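Local coordinates for protein protocadherin gamma-B3 (Homo sapiens, PDB 5K8R) that probably mediates calcium-dependent cell adhesion and may help establish and maintain specific neuronal connections in the brain, here as its extracellular cadherin repeats 1-4, at residues E223-V234 with G269-E280; E351-F362 with Y388-K397. All coordinates share one frame; numbering follows the deposited sequence.

Interaction 1 of 2, residues E223-V234 with G269-E280; sequences ENLPAGSSVLKV and GELTTIGELDFE. With CA (calcium ion), chain G; CA (calcium ion), chain F.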
loop_
_atom_site.group_PDB
_atom_site.type_symbol
_atom_site.label_atom_id
_atom_site.label_comp_id
_atom_site.label_asym_id
_atom_site.label_seq_id
_atom_site.Cartn_x
_atom_site.Cartn_y
_atom_site.Cartn_z
ATOM N N GLU A 223 -44.478 9.821 1.924
ATOM C CA GLU A 223 -44.597 8.574 1.176
ATOM C C GLU A 223 -44.746 8.817 -0.321
ATOM O O GLU A 223 -44.384 7.950 -1.125
ATOM C CB GLU A 223 -45.776 7.755 1.699
ATOM C CG GLU A 223 -47.096 8.501 1.724
ATOM C CD GLU A 223 -48.260 7.598 2.074
ATOM O OE1 GLU A 223 -48.156 6.375 1.843
ATOM O OE2 GLU A 223 -49.278 8.107 2.588
ATOM N N ASN A 224 -45.261 9.980 -0.719
ATOM C CA ASN A 224 -45.427 10.276 -2.137
ATOM C C ASN A 224 -44.140 10.839 -2.729
ATOM O O ASN A 224 -44.178 11.606 -3.697
ATOM C CB ASN A 224 -46.589 11.251 -2.353
ATOM C CG ASN A 224 -46.340 12.606 -1.721
ATOM O OD1 ASN A 224 -45.654 12.714 -0.707
ATOM N ND2 ASN A 224 -46.901 13.650 -2.321
ATOM N N LEU A 225 -43.003 10.464 -2.158
ATOM C CA LEU A 225 -41.714 10.924 -2.659
ATOM C C LEU A 225 -41.403 10.244 -3.985
ATOM O O LEU A 225 -41.407 9.007 -4.051
ATOM C CB LEU A 225 -40.615 10.633 -1.640
ATOM C CG LEU A 225 -39.213 11.149 -1.971
ATOM C CD1 LEU A 225 -39.202 12.667 -2.049
ATOM C CD2 LEU A 225 -38.200 10.655 -0.948
ATOM N N PRO A 226 -41.141 10.991 -5.054
ATOM C CA PRO A 226 -40.844 10.356 -6.342
ATOM C C PRO A 226 -39.550 9.560 -6.291
ATOM O O PRO A 226 -38.634 9.862 -5.521
ATOM C CB PRO A 226 -40.727 11.543 -7.308
ATOM C CG PRO A 226 -41.433 12.671 -6.625
ATOM C CD PRO A 226 -41.205 12.458 -5.162
ATOM N N ALA A 227 -39.484 8.530 -7.130
ATOM C CA ALA A 227 -38.288 7.708 -7.217
ATOM C C ALA A 227 -37.120 8.517 -7.772
ATOM O O ALA A 227 -37.296 9.435 -8.577
ATOM C CB ALA A 227 -38.542 6.482 -8.095
ATOM N N GLY A 228 -35.916 8.167 -7.329
ATOM C CA GLY A 228 -34.721 8.889 -7.709
ATOM C C GLY A 228 -34.415 10.105 -6.864
ATOM O O GLY A 228 -33.365 10.730 -7.065
ATOM N N SER A 229 -35.289 10.458 -5.926
ATOM C CA SER A 229 -35.082 11.643 -5.109
ATOM C C SER A 229 -33.994 11.404 -4.068
ATOM O O SER A 229 -33.829 10.297 -3.548
ATOM C CB SER A 229 -36.383 12.042 -4.414
ATOM O OG SER A 229 -37.454 12.125 -5.338
ATOM N N SER A 230 -33.249 12.463 -3.766
ATOM C CA SER A 230 -32.241 12.406 -2.717
ATOM C C SER A 230 -32.914 12.502 -1.354
ATOM O O SER A 230 -33.773 13.362 -1.137
ATOM C CB SER A 230 -31.222 13.533 -2.890
ATOM O OG SER A 230 -30.216 13.470 -1.895
ATOM N N VAL A 231 -32.526 11.617 -0.440
ATOM C CA VAL A 231 -33.101 11.569 0.894
ATOM C C VAL A 231 -32.109 12.039 1.955
ATOM O O VAL A 231 -32.485 12.776 2.870
ATOM C CB VAL A 231 -33.635 10.153 1.211
ATOM C CG1 VAL A 231 -32.564 9.100 0.982
ATOM C CG2 VAL A 231 -34.168 10.079 2.628
ATOM N N LEU A 232 -30.842 11.644 1.843
ATOM C CA LEU A 232 -29.787 12.113 2.734
ATOM C C LEU A 232 -28.441 11.792 2.093
ATOM O O LEU A 232 -28.372 11.262 0.981
ATOM C CB LEU A 232 -29.915 11.491 4.131
ATOM C CG LEU A 232 -29.831 9.971 4.288
ATOM C CD1 LEU A 232 -28.401 9.501 4.531
ATOM C CD2 LEU A 232 -30.739 9.519 5.416
ATOM N N LYS A 233 -27.364 12.115 2.809
ATOM C CA LYS A 233 -26.013 11.853 2.322
ATOM C C LYS A 233 -25.103 11.601 3.512
ATOM O O LYS A 233 -24.866 12.511 4.310
ATOM C CB LYS A 233 -25.485 13.023 1.487
ATOM C CG LYS A 233 -24.068 12.813 0.980
ATOM C CD LYS A 233 -23.567 14.025 0.213
ATOM C CE LYS A 233 -22.119 13.856 -0.227
ATOM N NZ LYS A 233 -21.621 15.063 -0.946
ATOM N N VAL A 234 -24.595 10.375 3.630
ATOM C CA VAL A 234 -23.644 10.071 4.689
ATOM C C VAL A 234 -22.266 10.605 4.311
ATOM O O VAL A 234 -21.993 10.962 3.162
ATOM C CB VAL A 234 -23.600 8.562 4.978
ATOM C CG1 VAL A 234 -25.003 8.034 5.250
ATOM C CG2 VAL A 234 -22.952 7.814 3.828
ATOM N N GLY A 269 -21.572 8.550 -1.425
ATOM C CA GLY A 269 -22.277 8.239 -0.198
ATOM C C GLY A 269 -23.664 8.823 -0.119
ATOM O O GLY A 269 -24.269 8.822 0.958
ATOM N N GLU A 270 -24.184 9.328 -1.231
ATOM C CA GLU A 270 -25.507 9.929 -1.257
ATOM C C GLU A 270 -26.569 8.843 -1.338
ATOM O O GLU A 270 -26.538 7.997 -2.237
ATOM C CB GLU A 270 -25.634 10.884 -2.443
ATOM C CG GLU A 270 -27.021 11.478 -2.598
ATOM C CD GLU A 270 -27.147 12.362 -3.820
ATOM O OE1 GLU A 270 -26.106 12.742 -4.395
ATOM O OE2 GLU A 270 -28.292 12.674 -4.209
ATOM N N LEU A 271 -27.509 8.867 -0.398
ATOM C CA LEU A 271 -28.603 7.907 -0.377
ATOM C C LEU A 271 -29.769 8.449 -1.196
ATOM O O LEU A 271 -30.166 9.606 -1.031
ATOM C CB LEU A 271 -29.040 7.623 1.061
ATOM C CG LEU A 271 -29.517 6.212 1.418
ATOM C CD1 LEU A 271 -29.656 6.076 2.924
ATOM C CD2 LEU A 271 -30.832 5.880 0.734
ATOM N N THR A 272 -30.305 7.613 -2.081
ATOM C CA THR A 272 -31.442 7.969 -2.916
ATOM C C THR A 272 -32.455 6.834 -2.890
ATOM O O THR A 272 -32.188 5.741 -2.383
ATOM C CB THR A 272 -31.017 8.264 -4.363
ATOM O OG1 THR A 272 -30.318 7.132 -4.898
ATOM C CG2 THR A 272 -30.116 9.492 -4.426
ATOM N N THR A 273 -33.631 7.104 -3.443
ATOM C CA THR A 273 -34.670 6.098 -3.580
ATOM C C THR A 273 -34.704 5.580 -5.012
ATOM O O THR A 273 -34.423 6.311 -5.964
ATOM C CB THR A 273 -36.043 6.661 -3.202
ATOM O OG1 THR A 273 -36.422 7.675 -4.140
ATOM C CG2 THR A 273 -36.008 7.258 -1.802
ATOM N N ILE A 274 -35.041 4.301 -5.154
ATOM C CA ILE A 274 -35.237 3.693 -6.464
ATOM C C ILE A 274 -36.629 3.108 -6.637
ATOM O O ILE A 274 -36.992 2.742 -7.765
ATOM C CB ILE A 274 -34.171 2.613 -6.755
ATOM C CG1 ILE A 274 -34.249 1.489 -5.721
ATOM C CG2 ILE A 274 -32.782 3.229 -6.777
ATOM C CD1 ILE A 274 -33.192 0.421 -5.902
ATOM N N GLY A 275 -37.415 3.006 -5.569
ATOM C CA GLY A 275 -38.776 2.518 -5.656
ATOM C C GLY A 275 -39.776 3.500 -5.081
ATOM O O GLY A 275 -39.482 4.694 -4.961
ATOM N N GLU A 276 -40.957 3.012 -4.716
ATOM C CA GLU A 276 -42.030 3.849 -4.198
ATOM C C GLU A 276 -42.197 3.602 -2.705
ATOM O O GLU A 276 -42.323 2.451 -2.273
ATOM C CB GLU A 276 -43.343 3.570 -4.931
ATOM C CG GLU A 276 -43.233 3.624 -6.447
ATOM C CD GLU A 276 -42.823 4.993 -6.957
ATOM O OE1 GLU A 276 -43.194 6.004 -6.323
ATOM O OE2 GLU A 276 -42.127 5.058 -7.992
ATOM N N LEU A 277 -42.195 4.679 -1.925
ATOM C CA LEU A 277 -42.464 4.580 -0.499
ATOM C C LEU A 277 -43.965 4.495 -0.259
ATOM O O LEU A 277 -44.754 5.179 -0.917
ATOM C CB LEU A 277 -41.884 5.781 0.251
ATOM C CG LEU A 277 -40.362 5.951 0.322
ATOM C CD1 LEU A 277 -39.678 4.604 0.504
ATOM C CD2 LEU A 277 -39.825 6.664 -0.909
ATOM N N ASP A 278 -44.359 3.645 0.686
ATOM C CA ASP A 278 -45.767 3.465 1.029
ATOM C C ASP A 278 -45.888 3.445 2.546
ATOM O O ASP A 278 -45.461 2.483 3.191
ATOM C CB ASP A 278 -46.331 2.185 0.413
ATOM C CG ASP A 278 -47.838 2.085 0.553
ATOM O OD1 ASP A 278 -48.489 3.130 0.765
ATOM O OD2 ASP A 278 -48.373 0.961 0.445
ATOM N N PHE A 279 -46.464 4.511 3.110
ATOM C CA PHE A 279 -46.653 4.579 4.555
ATOM C C PHE A 279 -47.532 3.444 5.059
ATOM O O PHE A 279 -47.336 2.957 6.179
ATOM C CB PHE A 279 -47.256 5.932 4.940
ATOM C CG PHE A 279 -47.511 6.091 6.413
ATOM C CD1 PHE A 279 -46.509 6.536 7.259
ATOM C CD2 PHE A 279 -48.757 5.807 6.950
ATOM C CE1 PHE A 279 -46.742 6.687 8.614
ATOM C CE2 PHE A 279 -48.995 5.955 8.304
ATOM C CZ PHE A 279 -47.986 6.396 9.136
ATOM N N GLU A 280 -48.498 3.004 4.250
ATOM C CA GLU A 280 -49.381 1.919 4.658
ATOM C C GLU A 280 -48.651 0.589 4.780
ATOM O O GLU A 280 -49.136 -0.306 5.480
ATOM C CB GLU A 280 -50.546 1.783 3.675
ATOM C CG GLU A 280 -51.707 2.730 3.944
ATOM C CD GLU A 280 -51.327 4.188 3.790
ATOM O OE1 GLU A 280 -50.623 4.520 2.813
ATOM O OE2 GLU A 280 -51.727 5.000 4.649
HETATM CA CA CA G . -49.914 5.186 0.591
HETATM CA CA CA F . -51.387 7.094 3.335
HETATM O O HOH W 1 -39.253 7.100 -4.075
HETATM O O HOH W 2 -48.338 4.545 -1.274
#
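Glu-223 and the 278-280 segment meet through two calcium ions at the junction of the third and fourth cadherin repeats. Glu-223 OE1 lies 2.5 Å from the calcium of chain G, which Asp-278 OD1 and a water also bind, while OE2 reaches the calcium of chain F. Glu-280 bridges the pair, its OE1 being 2.4 Å from the first ion and 2.7 Å from the second. Asp-312 completes the first site; Asp-309, Glu-310 O, Asp-312 and Asp-345 complete the second.

Hydrogen bonds back this up. Phe-279 N donates a hydrogen bond to Glu-223 OE1 at 2.8 Å, meeting it from well above the carboxylate plane. Farther along, the antiparallel strands 230-233 and 270-273 pair with a classic beta bulge, Val-231 and Leu-232 both facing Leu-271: Val-231 N donates to Leu-271 O at 3.2 Å, and Leu-232 O receives Leu-271 N. Ser-230 OG donates to Glu-270 OE2. In the loops between, one water accepts from Thr-273 OG1 and donates to Leu-225 O and Gly-275 O, joining the two backbones.

Apolar contacts cover the inner face. Leu-271 spreads its methyls, CD2 against Val-231 CG1 at 3.7 Å and CD1 against Leu-232 CD1 at 4.0 Å. Val-303 of strand 298-308 packs on both leucines.

With OE1 held by a cation and a peptide N-H and OE2 by the second ion, the Glu-223 carboxylate is probably fixed in its rotation, and the crowded carboxylates are probably kept ionised by the calcium ions, without which they would probably repel one another.

Interaction 2 of 2, residues E351-F362 with Y388-K397; sequences EILCQLKGNFPF and YNVTITATDK. With CA (calcium ion), chain E.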
loop_
_atom_site.group_PDB
_atom_site.type_symbol
_atom_site.label_atom_id
_atom_site.label_comp_id
_atom_site.label_asym_id
_atom_site.label_seq_id
_atom_site.Cartn_x
_atom_site.Cartn_y
_atom_site.Cartn_z
ATOM N N GLU A 351 -60.024 9.289 9.276
ATOM C CA GLU A 351 -61.348 9.570 9.815
ATOM C C GLU A 351 -62.343 9.736 8.674
ATOM O O GLU A 351 -62.028 10.329 7.640
ATOM C CB GLU A 351 -61.320 10.829 10.682
ATOM C CG GLU A 351 -60.344 10.767 11.848
ATOM C CD GLU A 351 -60.733 9.737 12.890
ATOM O OE1 GLU A 351 -61.932 9.401 12.985
ATOM O OE2 GLU A 351 -59.835 9.260 13.618
ATOM N N ILE A 352 -63.550 9.208 8.861
ATOM C CA ILE A 352 -64.530 9.108 7.787
ATOM C C ILE A 352 -65.833 9.761 8.224
ATOM O O ILE A 352 -66.344 9.475 9.314
ATOM C CB ILE A 352 -64.778 7.643 7.380
ATOM C CG1 ILE A 352 -63.469 6.983 6.950
ATOM C CG2 ILE A 352 -65.809 7.566 6.264
ATOM C CD1 ILE A 352 -63.615 5.526 6.600
ATOM N N LEU A 353 -66.366 10.630 7.373
ATOM C CA LEU A 353 -67.716 11.162 7.507
ATOM C C LEU A 353 -68.587 10.519 6.436
ATOM O O LEU A 353 -68.311 10.660 5.239
ATOM C CB LEU A 353 -67.729 12.685 7.374
ATOM C CG LEU A 353 -69.112 13.334 7.274
ATOM C CD1 LEU A 353 -69.956 13.010 8.499
ATOM C CD2 LEU A 353 -68.991 14.839 7.084
ATOM N N CYS A 354 -69.623 9.806 6.868
ATOM C CA CYS A 354 -70.528 9.096 5.977
ATOM C C CYS A 354 -71.890 9.773 6.001
ATOM O O CYS A 354 -72.463 9.986 7.075
ATOM C CB CYS A 354 -70.655 7.628 6.387
ATOM S SG CYS A 354 -71.860 6.686 5.432
ATOM N N GLN A 355 -72.408 10.110 4.822
ATOM C CA GLN A 355 -73.654 10.850 4.721
ATOM C C GLN A 355 -74.475 10.335 3.546
ATOM O O GLN A 355 -73.980 9.619 2.668
ATOM C CB GLN A 355 -73.398 12.357 4.592
ATOM C CG GLN A 355 -72.327 12.724 3.582
ATOM C CD GLN A 355 -71.946 14.190 3.650
ATOM O OE1 GLN A 355 -72.343 14.903 4.572
ATOM N NE2 GLN A 355 -71.173 14.647 2.673
ATOM N N LEU A 356 -75.748 10.725 3.547
ATOM C CA LEU A 356 -76.741 10.269 2.583
ATOM C C LEU A 356 -77.097 11.424 1.654
ATOM O O LEU A 356 -77.525 12.486 2.117
ATOM C CB LEU A 356 -77.984 9.749 3.306
ATOM C CG LEU A 356 -79.072 9.053 2.488
ATOM C CD1 LEU A 356 -78.496 8.481 1.206
ATOM C CD2 LEU A 356 -79.737 7.964 3.316
ATOM N N LYS A 357 -76.926 11.210 0.350
ATOM C CA LYS A 357 -77.186 12.230 -0.660
ATOM C C LYS A 357 -78.549 11.963 -1.291
ATOM O O LYS A 357 -78.724 10.974 -2.009
ATOM C CB LYS A 357 -76.087 12.237 -1.720
ATOM C CG LYS A 357 -76.268 13.300 -2.793
ATOM C CD LYS A 357 -75.269 13.124 -3.926
ATOM C CE LYS A 357 -75.518 11.829 -4.683
ATOM N NZ LYS A 357 -74.567 11.651 -5.815
ATOM N N GLY A 358 -79.490 12.845 -1.035
ATOM C CA GLY A 358 -80.805 12.718 -1.597
ATOM C C GLY A 358 -81.870 12.958 -0.573
ATOM O O GLY A 358 -81.591 13.121 0.590
ATOM N N ASN A 359 -83.107 12.978 -1.023
ATOM C CA ASN A 359 -84.220 13.183 -0.123
ATOM C C ASN A 359 -85.087 11.952 -0.205
ATOM O O ASN A 359 -86.093 11.921 -0.849
ATOM C CB ASN A 359 -84.981 14.456 -0.459
ATOM C CG ASN A 359 -84.177 15.718 -0.175
ATOM O OD1 ASN A 359 -83.938 16.090 0.971
ATOM N ND2 ASN A 359 -83.779 16.393 -1.228
ATOM N N PHE A 360 -84.632 10.927 0.476
ATOM C CA PHE A 360 -85.263 9.621 0.561
ATOM C C PHE A 360 -86.005 9.466 1.879
ATOM O O PHE A 360 -85.733 10.181 2.848
ATOM C CB PHE A 360 -84.210 8.514 0.435
ATOM C CG PHE A 360 -83.352 8.629 -0.789
ATOM C CD1 PHE A 360 -83.865 8.337 -2.041
ATOM C CD2 PHE A 360 -82.028 9.020 -0.685
ATOM C CE1 PHE A 360 -83.074 8.441 -3.170
ATOM C CE2 PHE A 360 -81.232 9.125 -1.808
ATOM C CZ PHE A 360 -81.756 8.836 -3.052
ATOM N N PRO A 361 -86.960 8.532 1.955
ATOM C CA PRO A 361 -87.600 8.241 3.246
ATOM C C PRO A 361 -86.731 7.365 4.135
ATOM O O PRO A 361 -87.239 6.489 4.843
ATOM C CB PRO A 361 -88.892 7.524 2.838
ATOM C CG PRO A 361 -88.556 6.879 1.540
ATOM C CD PRO A 361 -87.615 7.821 0.842
ATOM N N PHE A 362 -85.419 7.590 4.105
ATOM C CA PHE A 362 -84.462 6.832 4.895
ATOM C C PHE A 362 -83.578 7.802 5.674
ATOM O O PHE A 362 -83.678 9.025 5.529
ATOM C CB PHE A 362 -83.620 5.906 4.008
ATOM C CG PHE A 362 -84.436 5.041 3.088
ATOM C CD1 PHE A 362 -85.237 4.031 3.593
ATOM C CD2 PHE A 362 -84.393 5.234 1.717
ATOM C CE1 PHE A 362 -85.987 3.234 2.746
ATOM C CE2 PHE A 362 -85.141 4.440 0.867
ATOM C CZ PHE A 362 -85.937 3.439 1.383
ATOM N N TYR A 388 -85.971 2.533 -4.729
ATOM C CA TYR A 388 -85.194 3.723 -4.412
ATOM C C TYR A 388 -83.731 3.470 -4.739
ATOM O O TYR A 388 -83.179 2.431 -4.365
ATOM C CB TYR A 388 -85.335 4.107 -2.937
ATOM C CG TYR A 388 -86.725 4.535 -2.526
ATOM C CD1 TYR A 388 -87.636 3.613 -2.031
ATOM C CD2 TYR A 388 -87.120 5.863 -2.620
ATOM C CE1 TYR A 388 -88.907 3.999 -1.646
ATOM C CE2 TYR A 388 -88.389 6.259 -2.239
ATOM C CZ TYR A 388 -89.278 5.322 -1.751
ATOM O OH TYR A 388 -90.543 5.707 -1.370
ATOM N N ASN A 389 -83.107 4.418 -5.431
ATOM C CA ASN A 389 -81.675 4.367 -5.720
ATOM C C ASN A 389 -80.974 5.212 -4.662
ATOM O O ASN A 389 -80.811 6.422 -4.810
ATOM C CB ASN A 389 -81.384 4.858 -7.134
ATOM C CG ASN A 389 -81.901 3.906 -8.195
ATOM O OD1 ASN A 389 -81.758 2.690 -8.077
ATOM N ND2 ASN A 389 -82.511 4.457 -9.238
ATOM N N VAL A 390 -80.559 4.558 -3.580
ATOM C CA VAL A 390 -79.963 5.238 -2.436
ATOM C C VAL A 390 -78.458 5.341 -2.652
ATOM O O VAL A 390 -77.771 4.326 -2.803
ATOM C CB VAL A 390 -80.282 4.499 -1.128
ATOM C CG1 VAL A 390 -79.548 5.142 0.035
ATOM C CG2 VAL A 390 -81.782 4.494 -0.878
ATOM N N THR A 391 -77.947 6.569 -2.662
ATOM C CA THR A 391 -76.526 6.837 -2.852
ATOM C C THR A 391 -75.912 7.234 -1.516
ATOM O O THR A 391 -76.330 8.224 -0.905
ATOM C CB THR A 391 -76.304 7.939 -3.888
ATOM O OG1 THR A 391 -76.768 7.496 -5.169
ATOM C CG2 THR A 391 -74.827 8.288 -3.984
ATOM N N ILE A 392 -74.925 6.463 -1.069
ATOM C CA ILE A 392 -74.200 6.734 0.167
ATOM C C ILE A 392 -72.839 7.309 -0.197
ATOM O O ILE A 392 -72.150 6.783 -1.081
ATOM C CB ILE A 392 -74.051 5.460 1.015
ATOM C CG1 ILE A 392 -75.423 4.848 1.307
ATOM C CG2 ILE A 392 -73.318 5.766 2.310
ATOM C CD1 ILE A 392 -76.340 5.753 2.099
ATOM N N THR A 393 -72.452 8.392 0.477
ATOM C CA THR A 393 -71.182 9.054 0.216
ATOM C C THR A 393 -70.317 9.032 1.467
ATOM O O THR A 393 -70.825 9.154 2.587
ATOM C CB THR A 393 -71.387 10.502 -0.248
ATOM O OG1 THR A 393 -72.131 11.224 0.741
ATOM C CG2 THR A 393 -72.140 10.539 -1.568
ATOM N N ALA A 394 -69.010 8.871 1.270
ATOM C CA ALA A 394 -68.043 8.876 2.360
ATOM C C ALA A 394 -66.897 9.806 2.000
ATOM O O ALA A 394 -66.377 9.751 0.881
ATOM C CB ALA A 394 -67.512 7.468 2.646
ATOM N N THR A 395 -66.505 10.658 2.946
ATOM C CA THR A 395 -65.431 11.617 2.726
ATOM C C THR A 395 -64.524 11.633 3.944
ATOM O O THR A 395 -65.010 11.718 5.076
ATOM C CB THR A 395 -65.988 13.023 2.466
ATOM O OG1 THR A 395 -66.923 12.977 1.381
ATOM C CG2 THR A 395 -64.864 13.989 2.121
ATOM N N ASP A 396 -63.215 11.554 3.718
ATOM C CA ASP A 396 -62.270 11.602 4.821
ATOM C C ASP A 396 -62.011 13.050 5.233
ATOM O O ASP A 396 -62.526 14.000 4.635
ATOM C CB ASP A 396 -60.973 10.878 4.455
ATOM C CG ASP A 396 -60.349 11.389 3.166
ATOM O OD1 ASP A 396 -60.575 12.560 2.798
ATOM O OD2 ASP A 396 -59.618 10.610 2.518
ATOM N N LYS A 397 -61.196 13.224 6.273
ATOM C CA LYS A 397 -60.877 14.540 6.810
ATOM C C LYS A 397 -59.430 14.937 6.533
ATOM O O LYS A 397 -58.806 15.638 7.334
ATOM C CB LYS A 397 -61.166 14.586 8.310
ATOM C CG LYS A 397 -62.565 14.120 8.684
ATOM C CD LYS A 397 -62.835 14.307 10.168
ATOM C CE LYS A 397 -64.152 13.663 10.574
ATOM N NZ LYS A 397 -65.293 14.165 9.760
HETATM CA CA CA E . -57.894 8.704 3.364
#
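Phe-362 and Tyr-388 each turn CG to lie beside the backbone N and opposite the carbonyl carbon (chi1 -51° and -65°), which brings their rings together edge-to-face. The edge of Phe-362 points at the face of Tyr-388, with the planes at 85° and centroids 5.2 Å apart. Pro-361 joins the cluster, its CD 3.5 Å from Tyr-388 CE2. The Phe-360 ring has Val-390 CA over one face, while Val-390 reaches with CG2 to Phe-362 and with CG1 to Leu-356 CD1.

Beyond this aromatic end, strands 352-357 and 388-396 run antiparallel in the fourth cadherin repeat. Leu-353 with Thr-395 and Gln-355 with Thr-393 are hydrogen-bonded pairs, each joined by two nearly straight bonds. Thr-393 adds a third link at the second pair: OG1, set between its own N and carbonyl carbon, donates to Gln-355 O at 3.1 Å from high above the carbonyl plane. That oxygen therefore takes two donors from one residue.

The inward face carries Cys-354, Leu-356, Ile-392 and Ala-394. Cys-354 SG lies 3.6 Å from Ile-392 CG2, and Leu-356 CD1 meets Ile-392 CD1 at the same separation; Ile-339 and Leu-374 of the facing sheet pack on this layer. On the other face, Lys-357 runs alongside Thr-391, CE 3.7 Å from CG2.

At the far end Asp-396 OD2 binds calcium at 2.7 Å, alongside Asn-311, Asn-313, Asp-343, Asp-345 and Asn-349, while OD1 accepts from Leu-402 N. The strand pair thus has an aromatic, apolar end and an ionic, calcium-binding one. The straight bonds of Leu-353/Thr-395 and Gln-355/Thr-393 hold the strands together between them, so the calcium ligand Asp-396 lies on a strand that also contributes to the hydrophobic core.

How the interactions relate
Interaction 1 comes first along the chain and is complete before interaction 2 begins; the two lie in successive cadherin repeats, the third and the fourth. Their centres are 39 Å apart and their nearest atoms about 10 Å, with no direct touch. Each pairs neighbouring strands of a Greek-key sandwich, but in different sheets: the one containing strands 230-237 and 270-273 in the third repeat, the one containing 352-357 and 387-396 in the fourth. The calcium-filled junction connects them. Asp-345 shares one ion with Glu-223 and Glu-280 and another with Asp-396, so metal bonding couples the repeats, as in the rigid, extended cadherin ectodomain.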